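Local coordinates for YceI-like domain protein (Burkholderia cenocepacia BC7, PDB 5IXH) that binds an octaprenyl diphosphate lengthwise inside its lipocalin-like beta barrel and probably captures antibiotics outside the cell, at residues 15-20 with 146-151; 49-54 with 69-74; 78-83 with 99-104; 107-112 with 126-131. All coordinates share one frame; numbering follows the deposited sequence.

Contact 1 of 4, residues 15-20 with 146-151; sequences SKQMNV and SIVADE. With OTP ((2E,6E,10E,14E,18E,22E,26E)-3,7,11,15,19,23,27,31-octamethyldotriaconta-2,6,10,14,18,22,26,30-octaenyl trihydrogen diphosphate), chain C.
Residues 15-17 and 147-151 pass each other in roughly opposite senses, their end-to-end directions 145° apart, where the neighbouring strands 10-15 and 151-160 of this lipocalin-like beta barrel give way to loops beside the diphosphate end of the ligand. One direct hydrogen bond ties the backbones: Ala149 N donates to Lys16 O over 2.8 Å, nearly straight at 170° and in the carbonyl plane. Further along, a water bridges the two segments, accepting from Lys16 N and donating to Ala149 O and to Glu151 O, the last at 2.7 Å. The small methyl of Ala149 suits so close an approach; its CB lies 4.1 Å from Lys16 CB. Beyond CB the lysine, bent at chi3 and chi4, leads its amine away, as fits a long chain at a partly exposed margin. Val148 is buried, with CG1 anti to the backbone N (chi1 176°), and packs this methyl against Trp70, while Arg132 binds the carbonyls of Val148 and Ala149. Ile147 brings CG2 to 3.9 Å from OTP O3 of the diphosphate. Ser15 carries its hydroxyl between the backbone N and the carbonyl carbon, weakly bonded to Thr22 O, and there Ser15 OG meets prenyl carbon OTP C34 at 3.2 Å.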
# COMPACT_ATOMS: atom_id res chain seq x y z
N SER A 15 11.19 3.83 0.95
CA SER A 15 12.20 3.00 1.57
C SER A 15 13.37 3.88 1.96
O SER A 15 13.41 5.06 1.59
CB SER A 15 12.68 1.91 0.61
OG SER A 15 13.28 2.46 -0.55
N LYS A 16 14.32 3.31 2.70
CA LYS A 16 15.47 4.08 3.15
C LYS A 16 16.81 3.38 3.00
O LYS A 16 16.88 2.16 3.06
CB LYS A 16 15.30 4.50 4.61
CG LYS A 16 14.32 5.64 4.86
CD LYS A 16 14.44 6.13 6.31
CE LYS A 16 14.13 7.61 6.45
NZ LYS A 16 12.74 7.84 6.92
N GLN A 17 17.88 4.17 2.82
CA GLN A 17 19.23 3.62 2.76
C GLN A 17 20.46 4.57 2.62
O GLN A 17 21.32 4.29 1.79
CB GLN A 17 19.28 2.64 1.59
CG GLN A 17 18.68 3.16 0.31
CD GLN A 17 19.60 2.94 -0.87
OE1 GLN A 17 20.08 1.83 -1.11
NE2 GLN A 17 19.88 4.01 -1.61
N MET A 18 20.62 5.66 3.38
CA MET A 18 19.65 6.29 4.27
C MET A 18 19.57 7.78 3.85
O MET A 18 18.84 8.58 4.45
CB MET A 18 20.06 6.06 5.74
CG MET A 18 20.04 7.26 6.70
SD MET A 18 19.56 6.77 8.36
CE MET A 18 17.77 6.81 8.18
N ASN A 19 20.24 8.11 2.75
CA ASN A 19 20.06 9.40 2.07
C ASN A 19 18.74 9.36 1.29
O ASN A 19 18.71 9.40 0.06
CB ASN A 19 21.25 9.75 1.16
CG ASN A 19 22.21 8.59 0.96
OD1 ASN A 19 21.81 7.42 0.99
ND2 ASN A 19 23.49 8.91 0.78
N VAL A 20 17.64 9.30 2.03
CA VAL A 20 16.34 8.94 1.50
C VAL A 20 15.30 9.77 2.24
O VAL A 20 15.66 10.49 3.17
CB VAL A 20 16.10 7.46 1.74
CG1 VAL A 20 16.78 6.62 0.66
CG2 VAL A 20 16.64 7.15 3.07
N SER A 146 21.44 -2.89 6.46
CA SER A 146 22.35 -1.76 6.41
C SER A 146 22.44 -1.25 4.97
O SER A 146 22.97 -0.16 4.73
CB SER A 146 23.73 -2.15 6.94
OG SER A 146 24.46 -2.89 5.98
N ILE A 147 21.93 -2.04 4.03
CA ILE A 147 21.89 -1.62 2.62
C ILE A 147 20.55 -0.95 2.29
O ILE A 147 20.53 0.17 1.84
CB ILE A 147 22.11 -2.80 1.64
CG1 ILE A 147 23.44 -3.50 1.91
CG2 ILE A 147 22.05 -2.29 0.20
CD1 ILE A 147 23.61 -4.78 1.10
N VAL A 148 19.45 -1.67 2.47
CA VAL A 148 18.12 -1.09 2.37
C VAL A 148 17.42 -1.38 3.69
O VAL A 148 17.35 -2.53 4.11
CB VAL A 148 17.28 -1.71 1.21
CG1 VAL A 148 15.85 -1.15 1.17
CG2 VAL A 148 18.00 -1.49 -0.12
N ALA A 149 16.92 -0.34 4.36
CA ALA A 149 16.27 -0.53 5.65
C ALA A 149 15.09 -1.48 5.54
O ALA A 149 14.49 -1.64 4.49
CB ALA A 149 15.80 0.80 6.21
N ASP A 150 14.77 -2.15 6.64
CA ASP A 150 13.66 -3.07 6.67
C ASP A 150 12.32 -2.32 6.61
O ASP A 150 11.41 -2.71 5.89
CB ASP A 150 13.72 -3.93 7.93
CG ASP A 150 12.97 -5.24 7.80
OD1 ASP A 150 12.29 -5.46 6.77
OD2 ASP A 150 13.04 -6.06 8.74
N GLU A 151 12.22 -1.22 7.34
CA GLU A 151 10.96 -0.49 7.35
C GLU A 151 10.67 0.20 6.02
O GLU A 151 11.52 0.90 5.48
CB GLU A 151 10.91 0.55 8.47
CG GLU A 151 9.53 1.21 8.51
CD GLU A 151 9.29 2.03 9.76
OE1 GLU A 151 9.19 3.27 9.64
OE2 GLU A 151 9.16 1.44 10.85
O7 OTP C . 24.25 3.11 -3.34
P2 OTP C . 23.41 1.88 -3.06
O5 OTP C . 24.18 0.64 -3.45
O6 OTP C . 23.06 1.82 -1.59
O4 OTP C . 22.07 1.95 -3.91
P1 OTP C . 21.08 0.72 -4.14
O2 OTP C . 21.56 -0.11 -5.31
O3 OTP C . 21.01 -0.13 -2.89
O1 OTP C . 19.65 1.32 -4.48
C40 OTP C . 18.49 0.96 -3.75
C39 OTP C . 17.35 1.48 -4.62
C37 OTP C . 16.03 1.40 -4.29
C38 OTP C . 15.06 1.99 -5.31
C36 OTP C . 15.51 0.76 -2.98
C35 OTP C . 14.36 -0.21 -3.34
C34 OTP C . 13.32 -0.31 -2.21
C32 OTP C . 12.07 -0.81 -2.50
C33 OTP C . 11.70 -1.26 -3.93
C31 OTP C . 11.01 -0.94 -1.39
C30 OTP C . 10.40 -2.35 -1.41
C29 OTP C . 8.88 -2.13 -1.44
C27 OTP C . 8.04 -2.71 -0.52
C28 OTP C . 8.48 -3.64 0.61
C26 OTP C . 6.56 -2.36 -0.67
C25 OTP C . 5.67 -3.60 -0.52
C24 OTP C . 4.30 -2.94 -0.68
C22 OTP C . 3.44 -3.28 -1.69
C23 OTP C . 3.73 -4.37 -2.72
C21 OTP C . 2.11 -2.52 -1.73
C20 OTP C . 1.11 -3.42 -1.00
C19 OTP C . -0.03 -2.49 -0.56
C17 OTP C . -1.35 -2.81 -0.79
C18 OTP C . -1.72 -4.12 -1.48
C16 OTP C . -2.49 -1.89 -0.34
C15 OTP C . -1.99 -0.54 0.21
C14 OTP C . -3.15 0.12 0.97
C12 OTP C . -3.42 -0.22 2.27
C13 OTP C . -2.59 -1.24 3.06
C11 OTP C . -4.59 0.44 3.02
C10 OTP C . -5.69 0.93 2.08
C9 OTP C . -6.88 1.24 3.00
C7 OTP C . -8.14 1.46 2.51
C8 OTP C . -8.42 1.39 1.01
C6 OTP C . -9.26 1.76 3.53
C5 OTP C . -10.12 2.93 3.05
C4 OTP C . -10.77 3.48 4.33
C2 OTP C . -12.09 3.31 4.67
C3 OTP C . -12.56 3.94 5.98
C1 OTP C . -13.10 2.54 3.81
O HOH W 1 13.36 0.69 3.45

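Contact 2 of 4, residues 49-54 with 69-74; sequences IDVASF and DWFDAK. With OTP ((2E,6E,10E,14E,18E,22E,26E)-3,7,11,15,19,23,27,31-octamethyldotriaconta-2,6,10,14,18,22,26,30-octaenyl trihydrogen diphosphate), chain C.
Different first torsions bring the two phenylalanines together: Phe54 has CG anti to its backbone N (chi1 -166°), whereas Phe71 has CG beside its N and anti to the carbonyl carbon (chi1 -67°). The rings form an offset edge-to-face pair, centroids 5.5 Å apart and planes at 66°, with the edge of Phe71 directed at the face of Phe54. At that edge Phe71 CE2 comes within 3.8 Å of Phe54 CB. Val51 extends the apolar patch: its CG2, in the crowded position between N and carbonyl carbon, packs 3.7 Å from Ala73 CB. Alanine fits here because its methyl is directed toward residues 49-54, where the backbones come close. The turn 50-54 is held from within, since Asp50 O accepts from both Ser53 N and Ser53 OG, the hydroxyl at 2.7 Å. Val65 of helix 59-66 touches both phenylalanine side chains. The pair faces the barrel pocket, where Phe54 CE2 lies 3.5 Å from the methyl OTP C33 and the edge of Phe71 brings CE1 to 3.7 Å from OTP C29. No hydrogen bond crosses between the segments, so this part of the lipocalin-like pocket wall holds by shape and dispersion, a chemistry well matched to a polyprenyl chain.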
# COMPACT_ATOMS: atom_id res chain seq x y z
N ILE A 49 -3.02 -4.33 -6.20
CA ILE A 49 -1.91 -3.66 -6.85
C ILE A 49 -1.23 -4.59 -7.85
O ILE A 49 -0.93 -5.76 -7.52
CB ILE A 49 -0.90 -3.22 -5.77
CG1 ILE A 49 -1.49 -2.14 -4.84
CG2 ILE A 49 0.42 -2.78 -6.35
CD1 ILE A 49 -1.07 -0.72 -5.13
N ASP A 50 -0.95 -4.06 -9.04
CA ASP A 50 -0.13 -4.75 -10.05
C ASP A 50 1.33 -4.43 -9.75
O ASP A 50 1.80 -3.32 -10.02
CB ASP A 50 -0.56 -4.27 -11.44
CG ASP A 50 0.40 -4.65 -12.56
OD1 ASP A 50 1.51 -5.14 -12.32
OD2 ASP A 50 0.02 -4.42 -13.73
N VAL A 51 2.06 -5.37 -9.14
CA VAL A 51 3.36 -5.00 -8.57
C VAL A 51 4.41 -4.66 -9.63
O VAL A 51 5.30 -3.87 -9.34
CB VAL A 51 3.91 -6.04 -7.54
CG1 VAL A 51 2.88 -6.30 -6.44
CG2 VAL A 51 4.29 -7.30 -8.19
N ALA A 52 4.29 -5.21 -10.84
CA ALA A 52 5.21 -4.88 -11.91
C ALA A 52 5.09 -3.44 -12.38
O ALA A 52 5.93 -2.95 -13.11
CB ALA A 52 4.98 -5.83 -13.10
N SER A 53 4.05 -2.74 -11.95
CA SER A 53 3.86 -1.33 -12.30
C SER A 53 4.58 -0.40 -11.33
O SER A 53 4.46 0.82 -11.45
CB SER A 53 2.38 -0.97 -12.33
OG SER A 53 1.84 -0.81 -11.02
N PHE A 54 5.35 -0.94 -10.40
CA PHE A 54 6.12 -0.13 -9.46
C PHE A 54 7.21 0.63 -10.20
O PHE A 54 8.04 0.04 -10.90
CB PHE A 54 6.73 -0.99 -8.35
CG PHE A 54 7.27 -0.22 -7.16
CD1 PHE A 54 6.45 0.56 -6.38
CD2 PHE A 54 8.61 -0.34 -6.80
CE1 PHE A 54 6.93 1.22 -5.28
CE2 PHE A 54 9.11 0.34 -5.72
CZ PHE A 54 8.27 1.11 -4.94
N ASP A 69 14.40 -11.81 -5.98
CA ASP A 69 14.77 -11.48 -4.60
C ASP A 69 13.91 -10.38 -4.02
O ASP A 69 13.81 -10.26 -2.79
CB ASP A 69 16.23 -11.03 -4.45
CG ASP A 69 17.22 -12.14 -4.70
OD1 ASP A 69 16.85 -13.32 -4.54
OD2 ASP A 69 18.37 -11.82 -5.05
N TRP A 70 13.32 -9.56 -4.89
CA TRP A 70 12.49 -8.44 -4.46
C TRP A 70 11.03 -8.82 -4.58
O TRP A 70 10.59 -9.68 -3.82
CB TRP A 70 12.88 -7.16 -5.21
CG TRP A 70 14.12 -6.55 -4.62
CD1 TRP A 70 15.41 -6.68 -5.08
CD2 TRP A 70 14.19 -5.74 -3.45
NE1 TRP A 70 16.26 -6.00 -4.25
CE2 TRP A 70 15.55 -5.40 -3.25
CE3 TRP A 70 13.24 -5.25 -2.55
CZ2 TRP A 70 15.97 -4.61 -2.19
CZ3 TRP A 70 13.67 -4.47 -1.50
CH2 TRP A 70 15.01 -4.15 -1.33
N PHE A 71 10.25 -8.26 -5.50
CA PHE A 71 8.83 -8.62 -5.54
C PHE A 71 8.56 -10.00 -6.13
O PHE A 71 7.51 -10.58 -5.88
CB PHE A 71 8.01 -7.63 -6.36
CG PHE A 71 7.91 -6.24 -5.76
CD1 PHE A 71 8.14 -6.00 -4.42
CD2 PHE A 71 7.65 -5.17 -6.58
CE1 PHE A 71 8.04 -4.71 -3.93
CE2 PHE A 71 7.55 -3.89 -6.09
CZ PHE A 71 7.76 -3.66 -4.77
N ASP A 72 9.46 -10.50 -6.97
CA ASP A 72 9.19 -11.71 -7.75
C ASP A 72 7.84 -11.57 -8.48
O ASP A 72 6.93 -12.40 -8.34
CB ASP A 72 9.22 -12.95 -6.86
CG ASP A 72 9.31 -14.26 -7.65
OD1 ASP A 72 9.34 -14.25 -8.90
OD2 ASP A 72 9.34 -15.31 -6.99
N ALA A 73 7.75 -10.51 -9.26
CA ALA A 73 6.49 -10.12 -9.89
C ALA A 73 5.95 -11.17 -10.87
O ALA A 73 4.74 -11.26 -11.04
CB ALA A 73 6.67 -8.80 -10.61
N LYS A 74 6.79 -11.95 -11.51
CA LYS A 74 6.29 -12.99 -12.41
C LYS A 74 5.55 -14.09 -11.64
O LYS A 74 4.62 -14.68 -12.15
CB LYS A 74 7.41 -13.58 -13.27
CG LYS A 74 7.99 -12.59 -14.27
CD LYS A 74 9.12 -13.21 -15.08
CE LYS A 74 9.67 -12.24 -16.12
NZ LYS A 74 8.63 -11.83 -17.10
O7 OTP C . 24.25 3.11 -3.34
P2 OTP C . 23.41 1.88 -3.06
O5 OTP C . 24.18 0.64 -3.45
O6 OTP C . 23.06 1.82 -1.59
O4 OTP C . 22.07 1.95 -3.91
P1 OTP C . 21.08 0.72 -4.14
O2 OTP C . 21.56 -0.11 -5.31
O3 OTP C . 21.01 -0.13 -2.89
O1 OTP C . 19.65 1.32 -4.48
C40 OTP C . 18.49 0.96 -3.75
C39 OTP C . 17.35 1.48 -4.62
C37 OTP C . 16.03 1.40 -4.29
C38 OTP C . 15.06 1.99 -5.31
C36 OTP C . 15.51 0.76 -2.98
C35 OTP C . 14.36 -0.21 -3.34
C34 OTP C . 13.32 -0.31 -2.21
C32 OTP C . 12.07 -0.81 -2.50
C33 OTP C . 11.70 -1.26 -3.93
C31 OTP C . 11.01 -0.94 -1.39
C30 OTP C . 10.40 -2.35 -1.41
C29 OTP C . 8.88 -2.13 -1.44
C27 OTP C . 8.04 -2.71 -0.52
C28 OTP C . 8.48 -3.64 0.61
C26 OTP C . 6.56 -2.36 -0.67
C25 OTP C . 5.67 -3.60 -0.52
C24 OTP C . 4.30 -2.94 -0.68
C22 OTP C . 3.44 -3.28 -1.69
C23 OTP C . 3.73 -4.37 -2.72
C21 OTP C . 2.11 -2.52 -1.73
C20 OTP C . 1.11 -3.42 -1.00
C19 OTP C . -0.03 -2.49 -0.56
C17 OTP C . -1.35 -2.81 -0.79
C18 OTP C . -1.72 -4.12 -1.48
C16 OTP C . -2.49 -1.89 -0.34
C15 OTP C . -1.99 -0.54 0.21
C14 OTP C . -3.15 0.12 0.97
C12 OTP C . -3.42 -0.22 2.27
C13 OTP C . -2.59 -1.24 3.06
C11 OTP C . -4.59 0.44 3.02
C10 OTP C . -5.69 0.93 2.08
C9 OTP C . -6.88 1.24 3.00
C7 OTP C . -8.14 1.46 2.51
C8 OTP C . -8.42 1.39 1.01
C6 OTP C . -9.26 1.76 3.53
C5 OTP C . -10.12 2.93 3.05
C4 OTP C . -10.77 3.48 4.33
C2 OTP C . -12.09 3.31 4.67
C3 OTP C . -12.56 3.94 5.98
C1 OTP C . -13.10 2.54 3.81

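Contact 3 of 4, residues 78-83 with 99-104; sequences QATFVS and KLTIKG. With OTP ((2E,6E,10E,14E,18E,22E,26E)-3,7,11,15,19,23,27,31-octamethyldotriaconta-2,6,10,14,18,22,26,30-octaenyl trihydrogen diphosphate), chain C.
Lys99 O is gripped three ways: by Val82 N at 3.0 Å, by a water that donates to it over 2.8 Å, and by a CA-H contact from Phe81. The same water is hydrogen-bonded to Thr80 OG1 and Thr101 OG1, whose side chains stand side by side, so two hydroxyls and a backbone carbonyl share it. Thr80 and Thr101 form a hydrogen-bonded antiparallel pair, with Thr101 N reaching Thr80 O at 168°; Val82 and Lys99 form the next such pair, in which Lys99 N meets Val82 O from above the carbonyl plane. Threonine is beta-branched and polar, and suits a partly exposed strand. Between these pairs, Phe81 and Leu100 form a non-hydrogen-bonded pair that turns to the barrel interior. One face of the Phe81 ring lies against OTP C11, 4.2 Å above the plane, while Leu100 CD1 reaches 3.7 Å from OTP C17. The hairpin of strands 78-90 and 93-102 is thus amphipathic: largely polar outside, with hydroxyls, a lysine and water around Val82, and hydrocarbon inside against the prenyl chain.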
# COMPACT_ATOMS: atom_id res chain seq x y z
N GLN A 78 0.37 -9.79 -8.13
CA GLN A 78 -0.43 -8.83 -7.38
C GLN A 78 -0.09 -8.83 -5.92
O GLN A 78 0.43 -9.81 -5.37
CB GLN A 78 -1.94 -9.11 -7.58
CG GLN A 78 -2.44 -8.98 -9.00
CD GLN A 78 -3.91 -9.30 -9.14
OE1 GLN A 78 -4.47 -10.03 -8.36
NE2 GLN A 78 -4.55 -8.65 -10.09
N ALA A 79 -0.40 -7.71 -5.27
CA ALA A 79 -0.46 -7.57 -3.81
C ALA A 79 -1.86 -7.07 -3.51
O ALA A 79 -2.45 -6.34 -4.30
CB ALA A 79 0.58 -6.58 -3.34
N THR A 80 -2.41 -7.48 -2.38
CA THR A 80 -3.80 -7.16 -2.05
C THR A 80 -3.97 -6.73 -0.60
O THR A 80 -3.25 -7.15 0.28
CB THR A 80 -4.73 -8.37 -2.30
OG1 THR A 80 -4.26 -9.51 -1.58
CG2 THR A 80 -4.78 -8.72 -3.78
N PHE A 81 -4.97 -5.88 -0.39
CA PHE A 81 -5.48 -5.56 0.92
C PHE A 81 -6.99 -5.73 0.89
O PHE A 81 -7.64 -5.22 -0.02
CB PHE A 81 -5.13 -4.14 1.35
CG PHE A 81 -5.75 -3.77 2.68
CD1 PHE A 81 -5.20 -4.23 3.88
CD2 PHE A 81 -6.91 -3.02 2.74
CE1 PHE A 81 -5.80 -3.93 5.10
CE2 PHE A 81 -7.50 -2.71 3.95
CZ PHE A 81 -6.96 -3.17 5.13
N VAL A 82 -7.55 -6.43 1.87
CA VAL A 82 -8.99 -6.59 1.99
C VAL A 82 -9.36 -6.30 3.45
O VAL A 82 -8.89 -6.98 4.36
CB VAL A 82 -9.45 -8.03 1.59
CG1 VAL A 82 -10.94 -8.22 1.80
CG2 VAL A 82 -9.04 -8.38 0.16
N SER A 83 -10.19 -5.29 3.67
CA SER A 83 -10.58 -4.93 5.03
C SER A 83 -11.48 -5.97 5.65
O SER A 83 -12.23 -6.66 4.96
CB SER A 83 -11.29 -3.60 5.07
OG SER A 83 -12.56 -3.65 4.44
N LYS A 99 -6.50 -7.86 5.81
CA LYS A 99 -5.44 -8.77 5.39
C LYS A 99 -4.64 -8.18 4.26
O LYS A 99 -5.21 -7.86 3.20
CB LYS A 99 -6.06 -10.09 4.94
CG LYS A 99 -5.01 -11.15 4.73
CD LYS A 99 -5.57 -12.44 4.14
CE LYS A 99 -6.50 -13.13 5.08
NZ LYS A 99 -6.76 -14.51 4.57
N LEU A 100 -3.35 -8.03 4.47
CA LEU A 100 -2.38 -7.56 3.47
C LEU A 100 -1.59 -8.76 3.01
O LEU A 100 -0.98 -9.44 3.83
CB LEU A 100 -1.45 -6.52 4.10
CG LEU A 100 -0.33 -5.94 3.22
CD1 LEU A 100 -0.92 -5.22 2.02
CD2 LEU A 100 0.56 -5.04 4.00
N THR A 101 -1.63 -9.04 1.70
CA THR A 101 -0.88 -10.16 1.11
C THR A 101 0.08 -9.58 0.09
O THR A 101 -0.34 -8.91 -0.87
CB THR A 101 -1.81 -11.14 0.43
OG1 THR A 101 -2.81 -11.56 1.37
CG2 THR A 101 -1.04 -12.37 -0.04
N ILE A 102 1.37 -9.84 0.30
CA ILE A 102 2.45 -9.39 -0.58
C ILE A 102 3.36 -10.60 -0.78
O ILE A 102 3.75 -11.27 0.17
CB ILE A 102 3.29 -8.24 0.05
CG1 ILE A 102 2.43 -7.02 0.35
CG2 ILE A 102 4.45 -7.85 -0.89
CD1 ILE A 102 3.07 -6.03 1.28
N LYS A 103 3.70 -10.89 -2.04
CA LYS A 103 4.56 -12.00 -2.39
C LYS A 103 4.01 -13.30 -1.77
O LYS A 103 4.73 -14.16 -1.28
CB LYS A 103 6.01 -11.68 -1.97
CG LYS A 103 7.08 -12.44 -2.68
CD LYS A 103 8.49 -11.94 -2.33
CE LYS A 103 9.59 -12.79 -2.95
NZ LYS A 103 10.95 -12.30 -2.67
N GLY A 104 2.69 -13.41 -1.82
CA GLY A 104 2.02 -14.58 -1.31
C GLY A 104 1.99 -14.77 0.20
O GLY A 104 1.53 -15.78 0.70
O7 OTP C . 24.25 3.11 -3.34
P2 OTP C . 23.41 1.88 -3.06
O5 OTP C . 24.18 0.64 -3.45
O6 OTP C . 23.06 1.82 -1.59
O4 OTP C . 22.07 1.95 -3.91
P1 OTP C . 21.08 0.72 -4.14
O2 OTP C . 21.56 -0.11 -5.31
O3 OTP C . 21.01 -0.13 -2.89
O1 OTP C . 19.65 1.32 -4.48
C40 OTP C . 18.49 0.96 -3.75
C39 OTP C . 17.35 1.48 -4.62
C37 OTP C . 16.03 1.40 -4.29
C38 OTP C . 15.06 1.99 -5.31
C36 OTP C . 15.51 0.76 -2.98
C35 OTP C . 14.36 -0.21 -3.34
C34 OTP C . 13.32 -0.31 -2.21
C32 OTP C . 12.07 -0.81 -2.50
C33 OTP C . 11.70 -1.26 -3.93
C31 OTP C . 11.01 -0.94 -1.39
C30 OTP C . 10.40 -2.35 -1.41
C29 OTP C . 8.88 -2.13 -1.44
C27 OTP C . 8.04 -2.71 -0.52
C28 OTP C . 8.48 -3.64 0.61
C26 OTP C . 6.56 -2.36 -0.67
C25 OTP C . 5.67 -3.60 -0.52
C24 OTP C . 4.30 -2.94 -0.68
C22 OTP C . 3.44 -3.28 -1.69
C23 OTP C . 3.73 -4.37 -2.72
C21 OTP C . 2.11 -2.52 -1.73
C20 OTP C . 1.11 -3.42 -1.00
C19 OTP C . -0.03 -2.49 -0.56
C17 OTP C . -1.35 -2.81 -0.79
C18 OTP C . -1.72 -4.12 -1.48
C16 OTP C . -2.49 -1.89 -0.34
C15 OTP C . -1.99 -0.54 0.21
C14 OTP C . -3.15 0.12 0.97
C12 OTP C . -3.42 -0.22 2.27
C13 OTP C . -2.59 -1.24 3.06
C11 OTP C . -4.59 0.44 3.02
C10 OTP C . -5.69 0.93 2.08
C9 OTP C . -6.88 1.24 3.00
C7 OTP C . -8.14 1.46 2.51
C8 OTP C . -8.42 1.39 1.01
C6 OTP C . -9.26 1.76 3.53
C5 OTP C . -10.12 2.93 3.05
C4 OTP C . -10.77 3.48 4.33
C2 OTP C . -12.09 3.31 4.67
C3 OTP C . -12.56 3.94 5.98
C1 OTP C . -13.10 2.54 3.81
O HOH W 2 2.89 -9.18 -4.11
O HOH W 3 0.71 -11.68 -3.14
O HOH W 4 -4.98 -9.76 1.11

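Contact 4 of 4, residues 107-112 with 126-131; sequences ETVTVP and GVLPIK
Leu128 packs tightly against Val109 and Val111, while at Pro112 and Gly126 the backbones are close but joined through water. With CG anti to the backbone N (chi1 177°), the leucine sends two methyls along strand 107-112: Leu128 CD2 lies 4.0 Å from Val109 CG2, and Leu128 CD1 rests 3.7 Å from Thr110 O. Val111 CG2, itself anti to N, packs on Leu128 CB at 4.0 Å. Branched aliphatics suit this inner surface, where both Val111 and Leu128 touch the bound OTP. Thr110 turns away and bonds Thr97 through its hydroxyl. Glycine has no side chain, so Gly126 CA can approach Pro112 O to 3.6 Å. A water bridges here, donating to Pro112 O at 2.6 Å and accepting from Val127 N at 3.0 Å. No direct hydrogen bond crosses, for the strand axes stay at least 6.0 Å apart and run at 146°. The arrangement is that of an antiparallel hairpin, strands 105-118 and 121-131, opening toward Glu107 and Lys131 in the wall of a lipocalin-like barrel.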
# COMPACT_ATOMS: atom_id res chain seq x y z
N GLU A 107 -0.56 -11.00 6.20
CA GLU A 107 -0.53 -10.52 7.56
C GLU A 107 -1.77 -9.69 7.85
O GLU A 107 -2.27 -9.01 6.96
CB GLU A 107 0.69 -9.68 7.83
CG GLU A 107 0.80 -9.33 9.33
CD GLU A 107 0.85 -10.56 10.24
OE1 GLU A 107 1.97 -11.06 10.42
OE2 GLU A 107 -0.21 -11.03 10.77
N THR A 108 -2.27 -9.71 9.07
CA THR A 108 -3.30 -8.77 9.47
C THR A 108 -2.61 -7.47 9.86
O THR A 108 -1.66 -7.46 10.64
CB THR A 108 -4.09 -9.28 10.66
OG1 THR A 108 -4.72 -10.53 10.32
CG2 THR A 108 -5.16 -8.31 11.09
N VAL A 109 -3.11 -6.37 9.29
CA VAL A 109 -2.57 -5.03 9.51
C VAL A 109 -3.68 -4.09 9.89
O VAL A 109 -4.86 -4.33 9.60
CB VAL A 109 -1.82 -4.50 8.27
CG1 VAL A 109 -0.68 -5.43 7.89
CG2 VAL A 109 -2.80 -4.25 7.12
N THR A 110 -3.30 -3.02 10.59
CA THR A 110 -4.24 -1.97 10.98
C THR A 110 -3.65 -0.65 10.54
O THR A 110 -2.51 -0.34 10.86
CB THR A 110 -4.49 -1.95 12.49
OG1 THR A 110 -5.14 -3.17 12.89
CG2 THR A 110 -5.39 -0.77 12.89
N VAL A 111 -4.40 0.09 9.74
CA VAL A 111 -3.89 1.32 9.16
C VAL A 111 -4.77 2.49 9.53
O VAL A 111 -5.99 2.44 9.38
CB VAL A 111 -3.73 1.22 7.65
CG1 VAL A 111 -4.96 0.90 6.99
CG2 VAL A 111 -3.14 2.52 7.04
N PRO A 112 -4.15 3.56 10.04
CA PRO A 112 -4.93 4.75 10.32
C PRO A 112 -5.24 5.50 9.03
O PRO A 112 -4.32 5.79 8.23
CB PRO A 112 -4.02 5.58 11.25
CG PRO A 112 -2.73 4.83 11.36
CD PRO A 112 -2.72 3.76 10.32
N GLY A 126 -3.62 7.79 4.09
CA GLY A 126 -3.00 7.11 5.20
C GLY A 126 -1.63 6.61 4.86
O GLY A 126 -1.21 6.68 3.71
N VAL A 127 -0.95 6.11 5.88
CA VAL A 127 0.39 5.56 5.77
C VAL A 127 0.45 4.31 6.62
O VAL A 127 0.05 4.33 7.77
CB VAL A 127 1.46 6.56 6.26
CG1 VAL A 127 2.87 5.95 6.14
CG2 VAL A 127 1.39 7.85 5.46
N LEU A 128 0.89 3.22 6.01
CA LEU A 128 1.07 1.95 6.71
C LEU A 128 2.54 1.58 6.73
O LEU A 128 3.11 1.27 5.68
CB LEU A 128 0.30 0.85 5.99
CG LEU A 128 0.49 -0.54 6.62
CD1 LEU A 128 -0.07 -0.62 8.03
CD2 LEU A 128 -0.14 -1.59 5.72
N PRO A 129 3.17 1.56 7.91
CA PRO A 129 4.54 1.07 7.97
C PRO A 129 4.56 -0.46 8.03
O PRO A 129 3.78 -1.07 8.77
CB PRO A 129 5.09 1.66 9.26
CG PRO A 129 3.89 1.93 10.11
CD PRO A 129 2.72 2.14 9.19
N ILE A 130 5.43 -1.06 7.23
CA ILE A 130 5.64 -2.49 7.28
C ILE A 130 7.12 -2.79 7.31
O ILE A 130 7.95 -1.93 6.99
CB ILE A 130 5.02 -3.21 6.06
CG1 ILE A 130 5.69 -2.82 4.73
CG2 ILE A 130 3.49 -2.96 6.01
CD1 ILE A 130 5.39 -3.81 3.58
N LYS A 131 7.45 -4.02 7.67
CA LYS A 131 8.80 -4.54 7.48
C LYS A 131 8.81 -5.36 6.20
O LYS A 131 8.08 -6.33 6.08
CB LYS A 131 9.18 -5.44 8.66
CG LYS A 131 9.37 -4.70 9.96
CD LYS A 131 9.81 -5.64 11.07
CE LYS A 131 10.46 -4.88 12.23
NZ LYS A 131 9.80 -3.57 12.50
O HOH W 5 -2.07 7.15 8.44

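In the fold
Contact 2 is the most buried and wholly apolar between its segments; contact 1 lies farthest from the chain centre and relies on a backbone bond and a water near the mouth where the ligand's head lies. Contacts 3 and 4, both partly buried with apolar inner and exposed outer faces, are successive hairpins of one curled sheet, joined by Leu100 O to Glu107 N, but contact 3 is regularly bonded whereas contact 4 splays apart. Their inner faces merge, Phe81 packing on Val109 and Leu100 on Leu128. Contacts 2 and 3 lie on the neighbouring strands 44-50 and 78-90, and Lys103 reaches Trp70 O; Trp70 also touches Val148 of contact 1. All four touch the ligand, contact 1 near its head.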